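Local coordinates for DUF4848 domain-containing protein (Bacteroides thetaiotaomicron, PDB 4LB8), which is of unknown function but is made with a signal sequence, belongs to the DUF4848 family and is probably a secreted or membrane-attached lipoprotein, at the interface of chains A and B. Residues are numbered along the deposited sequence; one frame, centred on the assembly and turned at random. Chains: chain A/B, Uncharacterized protein.

Contact 1: the interface of chains A and B. Residues chain A 44, 122, 124-125; chain B 256-258.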
ATOM      1  N   SER A  44      -2.531   7.461  32.264  1.00 42.65           N
ATOM      2  CA  SER A  44      -2.039   7.272  30.888  1.00 43.69           C
ATOM      3  C   SER A  44      -0.635   7.852  30.657  1.00 50.55           C
ATOM      4  O   SER A  44      -0.010   7.453  29.684  1.00 51.40           O
ATOM      5  CB  SER A  44      -3.009   7.823  29.848  1.00 47.88           C
ATOM      6  OG  SER A  44      -2.978   9.236  29.765  1.00 60.90           O
ATOM      7  N   ALA A 122      -7.777   4.764  25.802  1.00 37.23           N
ATOM      8  CA  ALA A 122      -7.107   4.963  27.099  1.00 36.64           C
ATOM      9  C   ALA A 122      -7.991   4.502  28.268  1.00 39.27           C
ATOM     10  O   ALA A 122      -7.464   4.203  29.316  1.00 38.38           O
ATOM     11  CB  ALA A 122      -6.672   6.408  27.275  1.00 36.91           C
ATOM     12  N   GLU A 124      -9.040   1.633  28.727  1.00 38.07           N
ATOM     13  CA  GLU A 124      -8.593   0.255  28.976  1.00 38.42           C
ATOM     14  C   GLU A 124      -8.005   0.103  30.399  1.00 45.74           C
ATOM     15  O   GLU A 124      -8.130  -0.963  31.003  1.00 49.20           O
ATOM     16  CB  GLU A 124      -7.570  -0.206  27.917  1.00 39.27           C
ATOM     17  CG  GLU A 124      -6.228   0.526  27.919  1.00 46.87           C
ATOM     18  CD  GLU A 124      -5.038  -0.244  27.374  1.00 57.92           C
ATOM     19  OE1 GLU A 124      -5.181  -1.458  27.098  1.00 57.84           O
ATOM     20  OE2 GLU A 124      -3.949   0.361  27.255  1.00 39.23           O
ATOM     21  N   TYR A 125      -7.408   1.175  30.937  1.00 39.88           N
ATOM     22  CA  TYR A 125      -6.846   1.210  32.281  1.00 39.61           C
ATOM     23  C   TYR A 125      -7.914   1.035  33.360  1.00 44.49           C
ATOM     24  O   TYR A 125      -7.599   0.534  34.431  1.00 44.87           O
ATOM     25  CB  TYR A 125      -6.121   2.553  32.523  1.00 39.65           C
ATOM     26  CG  TYR A 125      -4.994   2.825  31.553  1.00 40.45           C
ATOM     27  CD1 TYR A 125      -3.885   1.990  31.491  1.00 42.71           C
ATOM     28  CD2 TYR A 125      -4.999   3.959  30.749  1.00 40.65           C
ATOM     29  CE1 TYR A 125      -2.868   2.210  30.567  1.00 44.10           C
ATOM     30  CE2 TYR A 125      -3.966   4.214  29.851  1.00 41.51           C
ATOM     31  CZ  TYR A 125      -2.904   3.333  29.759  1.00 50.50           C
ATOM     32  OH  TYR A 125      -1.885   3.572  28.873  1.00 54.29           O
TER
ATOM     33  N   THR B 256      -1.752   3.065  24.916  1.00 35.60           N
ATOM     34  CA  THR B 256      -2.925   3.948  24.906  1.00 34.73           C
ATOM     35  C   THR B 256      -2.607   5.183  25.734  1.00 41.12           C
ATOM     36  O   THR B 256      -2.009   5.094  26.807  1.00 40.82           O
ATOM     37  CB  THR B 256      -4.201   3.251  25.333  1.00 39.52           C
ATOM     38  OG1 THR B 256      -4.139   2.931  26.724  1.00 41.40           O
ATOM     39  CG2 THR B 256      -4.526   2.029  24.470  1.00 34.54           C
ATOM     40  N   LYS B 257      -2.945   6.345  25.195  1.00 39.58           N
ATOM     41  CA  LYS B 257      -2.642   7.621  25.836  1.00 39.48           C
ATOM     42  C   LYS B 257      -3.753   8.644  25.669  1.00 43.24           C
ATOM     43  O   LYS B 257      -4.434   8.668  24.657  1.00 44.12           O
ATOM     44  CB  LYS B 257      -1.359   8.227  25.189  1.00 41.10           C
ATOM     45  CG  LYS B 257      -0.029   7.571  25.536  1.00 49.84           C
ATOM     46  CD  LYS B 257       0.653   8.248  26.728  1.00 56.38           C
ATOM     47  CE  LYS B 257       2.048   7.720  26.938  1.00 68.38           C
ATOM     48  NZ  LYS B 257       2.434   7.668  28.374  1.00 77.13           N
ATOM     49  N   VAL B 258      -3.880   9.530  26.632  1.00 40.40           N
ATOM     50  CA  VAL B 258      -4.655  10.751  26.514  1.00 39.25           C
ATOM     51  C   VAL B 258      -3.721  11.586  25.654  1.00 42.13           C
ATOM     52  O   VAL B 258      -2.576  11.827  26.061  1.00 40.85           O
ATOM     53  CB  VAL B 258      -4.976  11.404  27.888  1.00 42.45           C
ATOM     54  CG1 VAL B 258      -5.522  12.817  27.707  1.00 42.58           C
ATOM     55  CG2 VAL B 258      -5.943  10.560  28.687  1.00 42.19           C
TER
HETATM   56  O   HOH W   1      -1.249  10.712  28.574  1.00 38.35           O

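Contact 2: the interface of chains A and B. Residues chain A 193-195, 256; chain B 121-124.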
ATOM      1  N   HIS A 193       4.699 -11.397 -23.221  1.00 34.27           N
ATOM      2  CA  HIS A 193       4.716  -9.950 -23.424  1.00 34.07           C
ATOM      3  C   HIS A 193       4.968  -9.261 -22.096  1.00 42.19           C
ATOM      4  O   HIS A 193       4.327  -9.612 -21.113  1.00 43.57           O
ATOM      5  CB  HIS A 193       3.354  -9.498 -23.992  1.00 34.68           C
ATOM      6  CG  HIS A 193       3.146  -9.816 -25.441  1.00 37.97           C
ATOM      7  ND1 HIS A 193       3.007 -11.115 -25.886  1.00 39.62           N
ATOM      8  CD2 HIS A 193       3.002  -8.980 -26.489  1.00 39.27           C
ATOM      9  CE1 HIS A 193       2.844 -11.024 -27.192  1.00 39.57           C
ATOM     10  NE2 HIS A 193       2.826  -9.755 -27.594  1.00 39.71           N
ATOM     11  N   ALA A 194       5.886  -8.297 -22.044  1.00 38.90           N
ATOM     12  CA  ALA A 194       6.156  -7.552 -20.818  1.00 38.35           C
ATOM     13  C   ALA A 194       5.870  -6.093 -21.042  1.00 39.89           C
ATOM     14  O   ALA A 194       6.140  -5.569 -22.129  1.00 40.44           O
ATOM     15  CB  ALA A 194       7.608  -7.732 -20.384  1.00 39.72           C
ATOM     16  N   ASN A 195       5.328  -5.447 -20.022  1.00 33.58           N
ATOM     17  CA  ASN A 195       5.058  -4.026 -19.992  1.00 33.72           C
ATOM     18  C   ASN A 195       5.764  -3.444 -18.748  1.00 37.97           C
ATOM     19  O   ASN A 195       5.480  -3.849 -17.622  1.00 36.69           O
ATOM     20  CB  ASN A 195       3.538  -3.742 -20.007  1.00 34.04           C
ATOM     21  CG  ASN A 195       3.104  -2.296 -20.223  1.00 46.72           C
ATOM     22  OD1 ASN A 195       1.953  -1.943 -19.967  1.00 49.20           O
ATOM     23  ND2 ASN A 195       3.982  -1.414 -20.673  1.00 31.82           N
ATOM     24  N   THR A 256       7.163  -1.708 -24.064  1.00 35.60           N
ATOM     25  CA  THR A 256       6.583  -3.031 -24.329  1.00 34.73           C
ATOM     26  C   THR A 256       7.659  -3.916 -24.938  1.00 41.12           C
ATOM     27  O   THR A 256       8.430  -3.484 -25.795  1.00 40.82           O
ATOM     28  CB  THR A 256       5.316  -2.972 -25.158  1.00 39.52           C
ATOM     29  OG1 THR A 256       5.622  -2.559 -26.490  1.00 41.40           O
ATOM     30  CG2 THR A 256       4.229  -2.103 -24.517  1.00 34.54           C
TER
ATOM     31  N   VAL B 121       0.688  -6.647 -25.053  1.00 35.60           N
ATOM     32  CA  VAL B 121       1.229  -5.291 -25.089  1.00 34.60           C
ATOM     33  C   VAL B 121       2.212  -4.997 -26.241  1.00 39.96           C
ATOM     34  O   VAL B 121       2.129  -3.911 -26.837  1.00 38.62           O
ATOM     35  CB  VAL B 121       1.838  -4.868 -23.716  1.00 36.16           C
ATOM     36  CG1 VAL B 121       0.751  -4.744 -22.668  1.00 34.36           C
ATOM     37  CG2 VAL B 121       2.955  -5.803 -23.236  1.00 35.45           C
ATOM     38  N   ALA B 122       3.150  -5.924 -26.532  1.00 37.23           N
ATOM     39  CA  ALA B 122       4.179  -5.697 -27.561  1.00 36.64           C
ATOM     40  C   ALA B 122       3.564  -5.612 -28.965  1.00 39.27           C
ATOM     41  O   ALA B 122       4.172  -5.029 -29.835  1.00 38.38           O
ATOM     42  CB  ALA B 122       5.261  -6.762 -27.498  1.00 36.91           C
ATOM     43  N   ASN B 123       2.315  -6.060 -29.146  1.00 36.08           N
ATOM     44  CA  ASN B 123       1.618  -5.962 -30.434  1.00 35.71           C
ATOM     45  C   ASN B 123       1.319  -4.499 -30.848  1.00 41.30           C
ATOM     46  O   ASN B 123       0.973  -4.270 -32.009  1.00 42.17           O
ATOM     47  CB  ASN B 123       0.336  -6.771 -30.415  1.00 29.41           C
ATOM     48  CG  ASN B 123       0.580  -8.227 -30.649  1.00 43.46           C
ATOM     49  OD1 ASN B 123       1.565  -8.603 -31.255  1.00 42.78           O
ATOM     50  ND2 ASN B 123      -0.321  -9.093 -30.216  1.00 35.28           N
ATOM     51  N   GLU B 124       1.494  -3.525 -29.916  1.00 38.07           N
ATOM     52  CA  GLU B 124       1.306  -2.082 -30.124  1.00 38.42           C
ATOM     53  C   GLU B 124       2.141  -1.573 -31.323  1.00 45.74           C
ATOM     54  O   GLU B 124       1.720  -0.644 -32.013  1.00 49.20           O
ATOM     55  CB  GLU B 124       1.645  -1.280 -28.851  1.00 39.27           C
ATOM     56  CG  GLU B 124       3.108  -1.308 -28.411  1.00 46.87           C
ATOM     57  CD  GLU B 124       3.593  -0.118 -27.601  1.00 57.92           C
ATOM     58  OE1 GLU B 124       2.834   0.870 -27.468  1.00 57.84           O
ATOM     59  OE2 GLU B 124       4.751  -0.159 -27.129  1.00 39.23           O
TER

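Contact 3: the interface of chains A and B. Residues chain A 71, 74, 111-113; chain B 199, 206-208.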
ATOM      1  N   ASP A  71      -0.993 -10.643  25.168  1.00 47.21           N
ATOM      2  CA  ASP A  71       0.204 -10.365  24.368  1.00 46.54           C
ATOM      3  C   ASP A  71       1.385 -11.271  24.808  1.00 54.47           C
ATOM      4  O   ASP A  71       2.039 -11.891  23.954  1.00 54.77           O
ATOM      5  CB  ASP A  71       0.570  -8.865  24.433  1.00 46.30           C
ATOM      6  CG  ASP A  71      -0.233  -7.960  23.494  1.00 52.67           C
ATOM      7  OD1 ASP A  71      -0.825  -8.480  22.515  1.00 52.89           O
ATOM      8  OD2 ASP A  71      -0.197  -6.726  23.685  1.00 57.05           O
ATOM      9  N   LEU A  74       0.583 -14.777  23.643  1.00 51.31           N
ATOM     10  CA  LEU A  74       0.702 -14.967  22.185  1.00 50.18           C
ATOM     11  C   LEU A  74       2.180 -15.164  21.805  1.00 58.67           C
ATOM     12  O   LEU A  74       2.513 -16.027  20.982  1.00 57.73           O
ATOM     13  CB  LEU A  74       0.083 -13.783  21.399  1.00 47.50           C
ATOM     14  CG  LEU A  74       0.061 -13.859  19.844  1.00 50.25           C
ATOM     15  CD1 LEU A  74      -0.545 -15.165  19.330  1.00 50.69           C
ATOM     16  CD2 LEU A  74      -0.683 -12.667  19.235  1.00 48.42           C
ATOM     17  N   ASP A 111      -2.469 -11.397  10.842  1.00 39.97           N
ATOM     18  CA  ASP A 111      -2.366 -10.533  12.011  1.00 38.95           C
ATOM     19  C   ASP A 111      -3.042 -11.279  13.149  1.00 41.50           C
ATOM     20  O   ASP A 111      -4.273 -11.370  13.229  1.00 38.48           O
ATOM     21  CB  ASP A 111      -2.965  -9.150  11.744  1.00 39.89           C
ATOM     22  CG  ASP A 111      -3.194  -8.283  12.969  1.00 40.87           C
ATOM     23  OD1 ASP A 111      -2.557  -8.544  14.020  1.00 38.19           O
ATOM     24  OD2 ASP A 111      -4.010  -7.347  12.879  1.00 45.72           O
ATOM     25  N   LEU A 112      -2.189 -11.829  14.021  1.00 39.24           N
ATOM     26  CA  LEU A 112      -2.525 -12.716  15.123  1.00 38.45           C
ATOM     27  C   LEU A 112      -3.002 -12.062  16.376  1.00 41.95           C
ATOM     28  O   LEU A 112      -3.593 -12.756  17.206  1.00 41.09           O
ATOM     29  CB  LEU A 112      -1.274 -13.521  15.497  1.00 38.56           C
ATOM     30  CG  LEU A 112      -0.609 -14.305  14.419  1.00 41.69           C
ATOM     31  CD1 LEU A 112       0.574 -14.994  14.974  1.00 42.93           C
ATOM     32  CD2 LEU A 112      -1.572 -15.302  13.780  1.00 41.96           C
ATOM     33  N   SER A 113      -2.653 -10.777  16.579  1.00 40.15           N
ATOM     34  CA  SER A 113      -2.883 -10.016  17.818  1.00 39.44           C
ATOM     35  C   SER A 113      -4.333  -9.725  18.173  1.00 42.82           C
ATOM     36  O   SER A 113      -5.103  -9.302  17.308  1.00 42.94           O
ATOM     37  CB  SER A 113      -2.133  -8.693  17.767  1.00 39.86           C
ATOM     38  OG  SER A 113      -0.760  -8.946  17.989  1.00 44.28           O
TER
ATOM     39  N   GLN B 199       3.860  -3.851  15.286  1.00 40.93           N
ATOM     40  CA  GLN B 199       3.926  -5.288  15.099  1.00 40.82           C
ATOM     41  C   GLN B 199       5.142  -5.670  14.259  1.00 46.61           C
ATOM     42  O   GLN B 199       5.655  -4.847  13.501  1.00 46.08           O
ATOM     43  CB  GLN B 199       2.642  -5.803  14.440  1.00 40.75           C
ATOM     44  CG  GLN B 199       1.391  -5.667  15.303  1.00 41.30           C
ATOM     45  CD  GLN B 199       0.229  -6.415  14.698  1.00 54.58           C
ATOM     46  OE1 GLN B 199      -0.183  -6.163  13.565  1.00 48.73           O
ATOM     47  NE2 GLN B 199      -0.301  -7.383  15.422  1.00 44.21           N
ATOM     48  N   TRP B 206       1.888 -11.748  12.176  1.00 45.54           N
ATOM     49  CA  TRP B 206       2.085 -10.503  12.912  1.00 43.91           C
ATOM     50  C   TRP B 206       1.674 -10.637  14.371  1.00 46.64           C
ATOM     51  O   TRP B 206       0.615 -11.171  14.702  1.00 47.34           O
ATOM     52  CB  TRP B 206       1.327  -9.353  12.250  1.00 41.38           C
ATOM     53  CG  TRP B 206       1.775  -9.103  10.846  1.00 41.66           C
ATOM     54  CD1 TRP B 206       1.261  -9.654   9.711  1.00 44.69           C
ATOM     55  CD2 TRP B 206       2.810  -8.208  10.425  1.00 41.04           C
ATOM     56  NE1 TRP B 206       1.927  -9.172   8.604  1.00 44.30           N
ATOM     57  CE2 TRP B 206       2.882  -8.281   9.013  1.00 45.53           C
ATOM     58  CE3 TRP B 206       3.690  -7.350  11.104  1.00 41.91           C
ATOM     59  CZ2 TRP B 206       3.822  -7.553   8.268  1.00 44.37           C
ATOM     60  CZ3 TRP B 206       4.603  -6.609  10.363  1.00 43.39           C
ATOM     61  CH2 TRP B 206       4.664  -6.715   8.962  1.00 43.78           C
ATOM     62  N   SER B 207       2.532 -10.120  15.232  1.00 41.43           N
ATOM     63  CA  SER B 207       2.431 -10.133  16.675  1.00 40.50           C
ATOM     64  C   SER B 207       3.026  -8.832  17.190  1.00 45.58           C
ATOM     65  O   SER B 207       3.849  -8.238  16.508  1.00 45.02           O
ATOM     66  CB  SER B 207       3.185 -11.347  17.197  1.00 44.16           C
ATOM     67  OG  SER B 207       3.359 -11.357  18.599  1.00 59.27           O
ATOM     68  N   ARG B 208       2.602  -8.367  18.364  1.00 44.68           N
ATOM     69  CA  ARG B 208       3.106  -7.124  18.949  1.00 44.99           C
ATOM     70  C   ARG B 208       4.545  -7.261  19.481  1.00 52.13           C
ATOM     71  O   ARG B 208       4.945  -8.329  19.957  1.00 51.48           O
ATOM     72  CB  ARG B 208       2.172  -6.652  20.076  1.00 43.13           C
ATOM     73  CG  ARG B 208       1.165  -5.651  19.577  1.00 46.32           C
ATOM     74  CD  ARG B 208       0.026  -5.463  20.526  1.00 45.35           C
ATOM     75  NE  ARG B 208      -1.189  -5.105  19.791  1.00 42.51           N
ATOM     76  CZ  ARG B 208      -2.387  -5.639  20.012  1.00 46.02           C
ATOM     77  NH1 ARG B 208      -2.543  -6.581  20.932  1.00 32.35           N
ATOM     78  NH2 ARG B 208      -3.431  -5.250  19.302  1.00 37.99           N
TER
HETATM   79  O   HOH W   2       0.424  -9.480  20.350  0.50 17.06           O

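Contact 4: the interface of chains A and B. Residues chain A 180, 199, 206, 208; chain B 111, 113, 115.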
ATOM      1  N   LYS A 180       6.325   5.818  -9.454  1.00 32.70           N
ATOM      2  CA  LYS A 180       5.683   4.498  -9.655  1.00 32.14           C
ATOM      3  C   LYS A 180       6.512   3.638 -10.599  1.00 37.54           C
ATOM      4  O   LYS A 180       7.079   4.164 -11.559  1.00 35.56           O
ATOM      5  CB  LYS A 180       4.272   4.596 -10.315  1.00 32.65           C
ATOM      6  CG  LYS A 180       3.174   5.265  -9.557  1.00 51.59           C
ATOM      7  CD  LYS A 180       1.964   5.591 -10.456  1.00 61.41           C
ATOM      8  CE  LYS A 180       1.054   4.425 -10.764  1.00 74.58           C
ATOM      9  NZ  LYS A 180      -0.200   4.871 -11.428  1.00 85.35           N
ATOM     10  N   GLN A 199       5.891   6.296 -13.750  1.00 40.93           N
ATOM     11  CA  GLN A 199       5.229   7.584 -13.656  1.00 40.82           C
ATOM     12  C   GLN A 199       5.830   8.422 -12.530  1.00 46.61           C
ATOM     13  O   GLN A 199       6.419   7.875 -11.598  1.00 46.08           O
ATOM     14  CB  GLN A 199       3.724   7.399 -13.437  1.00 40.75           C
ATOM     15  CG  GLN A 199       2.988   6.765 -14.613  1.00 41.30           C
ATOM     16  CD  GLN A 199       1.493   6.847 -14.426  1.00 54.58           C
ATOM     17  OE1 GLN A 199       0.935   6.352 -13.446  1.00 48.73           O
ATOM     18  NE2 GLN A 199       0.812   7.511 -15.342  1.00 44.21           N
ATOM     19  N   TRP A 206      -0.305  12.145 -11.927  1.00 45.54           N
ATOM     20  CA  TRP A 206       0.648  11.188 -12.482  1.00 43.91           C
ATOM     21  C   TRP A 206       0.664  11.223 -14.003  1.00 46.64           C
ATOM     22  O   TRP A 206      -0.375  11.231 -14.664  1.00 47.34           O
ATOM     23  CB  TRP A 206       0.350   9.773 -11.986  1.00 41.38           C
ATOM     24  CG  TRP A 206       0.434   9.657 -10.498  1.00 41.66           C
ATOM     25  CD1 TRP A 206      -0.580   9.825  -9.604  1.00 44.69           C
ATOM     26  CD2 TRP A 206       1.593   9.312  -9.732  1.00 41.04           C
ATOM     27  NE1 TRP A 206      -0.120   9.625  -8.319  1.00 44.30           N
ATOM     28  CE2 TRP A 206       1.211   9.307  -8.368  1.00 45.53           C
ATOM     29  CE3 TRP A 206       2.923   9.008 -10.062  1.00 41.91           C
ATOM     30  CZ2 TRP A 206       2.119   9.043  -7.332  1.00 44.37           C
ATOM     31  CZ3 TRP A 206       3.816   8.720  -9.036  1.00 43.39           C
ATOM     32  CH2 TRP A 206       3.412   8.740  -7.690  1.00 43.78           C
ATOM     33  N   ARG A 208       3.646   9.933 -17.380  1.00 44.68           N
ATOM     34  CA  ARG A 208       4.811   9.109 -17.702  1.00 44.99           C
ATOM     35  C   ARG A 208       6.108   9.933 -17.802  1.00 52.13           C
ATOM     36  O   ARG A 208       6.090  11.096 -18.219  1.00 51.48           O
ATOM     37  CB  ARG A 208       4.571   8.343 -19.013  1.00 43.13           C
ATOM     38  CG  ARG A 208       4.044   6.957 -18.756  1.00 46.32           C
ATOM     39  CD  ARG A 208       3.450   6.335 -19.978  1.00 45.35           C
ATOM     40  NE  ARG A 208       2.383   5.405 -19.603  1.00 42.51           N
ATOM     41  CZ  ARG A 208       1.196   5.341 -20.199  1.00 46.02           C
ATOM     42  NH1 ARG A 208       0.898   6.169 -21.192  1.00 32.35           N
ATOM     43  NH2 ARG A 208       0.294   4.464 -19.796  1.00 37.99           N
TER
ATOM     44  N   ASP B 111      -4.185   9.729 -11.891  1.00 39.97           N
ATOM     45  CA  ASP B 111      -3.361   9.097 -12.914  1.00 38.95           C
ATOM     46  C   ASP B 111      -3.942   9.528 -14.250  1.00 41.50           C
ATOM     47  O   ASP B 111      -4.993   9.047 -14.689  1.00 38.48           O
ATOM     48  CB  ASP B 111      -3.303   7.579 -12.732  1.00 39.89           C
ATOM     49  CG  ASP B 111      -2.741   6.795 -13.904  1.00 40.87           C
ATOM     50  OD1 ASP B 111      -2.022   7.396 -14.742  1.00 38.19           O
ATOM     51  OD2 ASP B 111      -3.019   5.584 -13.987  1.00 45.72           O
ATOM     52  N   SER B 113      -2.390   9.512 -17.374  1.00 40.15           N
ATOM     53  CA  SER B 113      -1.874   8.823 -18.568  1.00 39.44           C
ATOM     54  C   SER B 113      -2.852   7.923 -19.305  1.00 42.82           C
ATOM     55  O   SER B 113      -3.554   7.131 -18.672  1.00 42.94           O
ATOM     56  CB  SER B 113      -0.649   7.995 -18.205  1.00 39.86           C
ATOM     57  OG  SER B 113       0.450   8.868 -18.038  1.00 44.28           O
ATOM     58  N   TYR B 115      -3.790   4.577 -21.552  1.00 38.39           N
ATOM     59  CA  TYR B 115      -3.298   3.195 -21.554  1.00 37.77           C
ATOM     60  C   TYR B 115      -3.703   2.435 -22.795  1.00 41.68           C
ATOM     61  O   TYR B 115      -4.782   2.687 -23.354  1.00 41.40           O
ATOM     62  CB  TYR B 115      -3.845   2.440 -20.336  1.00 38.41           C
ATOM     63  CG  TYR B 115      -3.203   2.854 -19.039  1.00 41.53           C
ATOM     64  CD1 TYR B 115      -2.060   2.213 -18.569  1.00 42.61           C
ATOM     65  CD2 TYR B 115      -3.736   3.893 -18.270  1.00 42.26           C
ATOM     66  CE1 TYR B 115      -1.475   2.572 -17.357  1.00 40.97           C
ATOM     67  CE2 TYR B 115      -3.139   4.283 -17.072  1.00 42.62           C
ATOM     68  CZ  TYR B 115      -2.012   3.615 -16.618  1.00 50.49           C
ATOM     69  OH  TYR B 115      -1.404   3.979 -15.442  1.00 55.39           O
TER
HETATM   70  O   HOH W   3       1.881  10.058 -19.986  0.50 17.06           O

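Contact 1: the interface of chains A and B
A polar, two-fold related interface joins B:Thr256, B:Lys257 and B:Val258 of strand 254-262 to the end of helix 33-44 and the 3-10 helix 121-125 of chain A, tying the helical part of one copy to a strand of the other. B:Thr256 is held at both its hydroxyl and its carbonyl. Its OG1 donates to the carboxylate of A:Glu124 at OE2 (2.6 Å), met on the anti side and 26° out of the carboxylate plane; the two side chains approach from opposite directions. The phenol OH of A:Tyr125 gives its hydrogen to B:Thr256 O (2.6 Å), tilted 24° from the carbonyl plane. A:Ala122 packs beside the threonine, its CA 3.8 Å from B:Thr256 CB. On the helix end, A:Ser44 serves with two groups. The amine NZ of B:Lys257, its chain bent at chi2 (-93°) and again near its end, reaches a lone pair of A:Ser44 O in the carbonyl plane at 2.8 Å. A:Ser44 OG accepts from B:Val258 N (3.3 Å) and contacts water 1 at 2.6 Å, which continues to B:Val258 O. The strand's backbone is thus read directly and through water, and the site fastens the helical region to the partner's strand in the deposited dimer.

Contact 2: the interface of chains A and B
Strands 191-201 and 254-262 of chain A receive the 3-10 helix 121-125 of chain B, whose residues 121 to 124 lie against them. B:Val121 lays both methyls on strand 191-201 and its CB against A:Thr256 of strand 254-262. CG2, placed between the backbone N and the carbonyl carbon (chi1 of CG1 -67°), points at the chain of A:Ala194, 3.4 Å from its O, and lies near A:His193 CB. CG1 turns to A:Asn195, whose side chain crosses that of the valine at about a right angle; CB of A:Asn195 is 4.0 Å from B:Val121 CG1. On its other flank B:Val121 CB rests on the methyl CG2 of A:Thr256 at 3.7 Å. The same threonine also offers its hydroxyl: A:Thr256 OG1 donates to B:Glu124 OE2, with A:Thr256 CG2 3.7 Å from B:Glu124 CD. Glutamate CG takes the position between N and the carbonyl carbon (chi1 66°), and from there the chain runs extended to bring the carboxylate to the threonine. An alanine in place of B:Glu124 would remove the carboxylate and would probably leave the hydroxyl of A:Thr256 without this acceptor and its methyl less well covered. At the start of the 3-10 helix, the imidazole of A:His193 turns an edge to the backbone of B:Ala122, and the methyl CB of B:Ala122 is 3.3 Å from A:His193 CD2.

Contact 3: the interface of chains A and B
This is a mixed backbone, polar and charged interface in which loop 111-113 of chain A lies alongside strand 206-208 of chain B, pairing with it through a parallel bridge between A:Asp111 and B:Trp206 and so linking the two copies of the deposited assembly. The bridge is carried by A:Leu112 N donating to B:Trp206 O (3.0 Å). Beside it, the amide NE2 of B:Gln199 gives a nearly straight bond (164° at H) to A:Asp111 OD1 at 2.9 Å. The bond leaves in the amide plane but meets the oxygen from above the carboxylate, the two planes standing 79° apart. The same NE2 also reaches the hydroxyl A:Ser113 OG at 3.0 Å, a second hydrogen bond. From helix 63-80, A:Asp71 forms a salt bridge with B:Arg208: OD1 presents its syn lone pair to NH1 at 3.0 Å. The arginine chain is extended from CG to NE, which carries the guanidinium out to the helix, and A:Ser113 CB covers one face of it. A leucine at B:Arg208 would be likely to leave the A:Asp71 carboxylate without its charged mate and A:Ser113 CB without the flat group it covers. Water 2 joins the groups, lying 2.7 Å from A:Asp71 OD1, 2.7 Å from A:Ser113 OG and 3.2 Å from B:Arg208 N.

Contact 4: the interface of chains A and B
A parallel bridge pairs A:Trp206, in strand 206-208, with B:Asp111 in a loop of chain B. Around it the side chains form a polar network, with A:Trp206 CB 3.9 Å from B:Asp111 CA. A:Lys180, its chain bent at chi3 (78°), donates from NZ nearly along the C=O axis of the A:Gln199 amide to OE1 at 2.7 Å. This bond is likely to steady the amide's rotation, while A:Gln199 NE2 donates to B:Asp111 OD1. A:Lys180 NZ also lies 3.9 Å from B:Asp111 OD2, a long salt bridge that would probably add to the attraction, and its CD packs over one face of the A:Trp206 ring, toward the rim. Within chain B the phenol OH of B:Tyr115 donates to B:Asp111 OD2 at 2.7 Å on the syn side, holding the carboxylate from its second oxygen. The ring of B:Tyr115 in turn receives A:Arg208: NH2 stands over its face, 3.7 Å from the centroid, in a cation-pi contact with guanidinium and ring planes 85° apart. Water 3 links B:Ser113 OG (2.7 Å) to A:Arg208 N. The site lies where strands 179-188, 191-201 and 206-208 of chain A meet the loop of chain B that carries residues 111 to 115, ahead of the 3-10 helix 121-125.

Contacts 1 and 2 are two-fold related, their C-alpha centres about 55 Å apart, sharing B:Thr256 with A:Glu124 and A:Thr256 with B:Glu124. Contacts 3 and 4 are likewise mates, about 37 Å apart, sharing the A:Asp111 to B:Trp206 bridge and its twin. Contacts 1 and 3, about 20 Å apart, set helix and loop residues of chain A against strands of chain B; contacts 2 and 4, about 17 Å apart, exchange the chains. Strand 191-201 serves contacts 2, 3 and 4. Each copy thus both offers strands and lays its loop and 3-10 helix on the other's, consistent with a reciprocal dimer, although the structure alone does not show it in the cell.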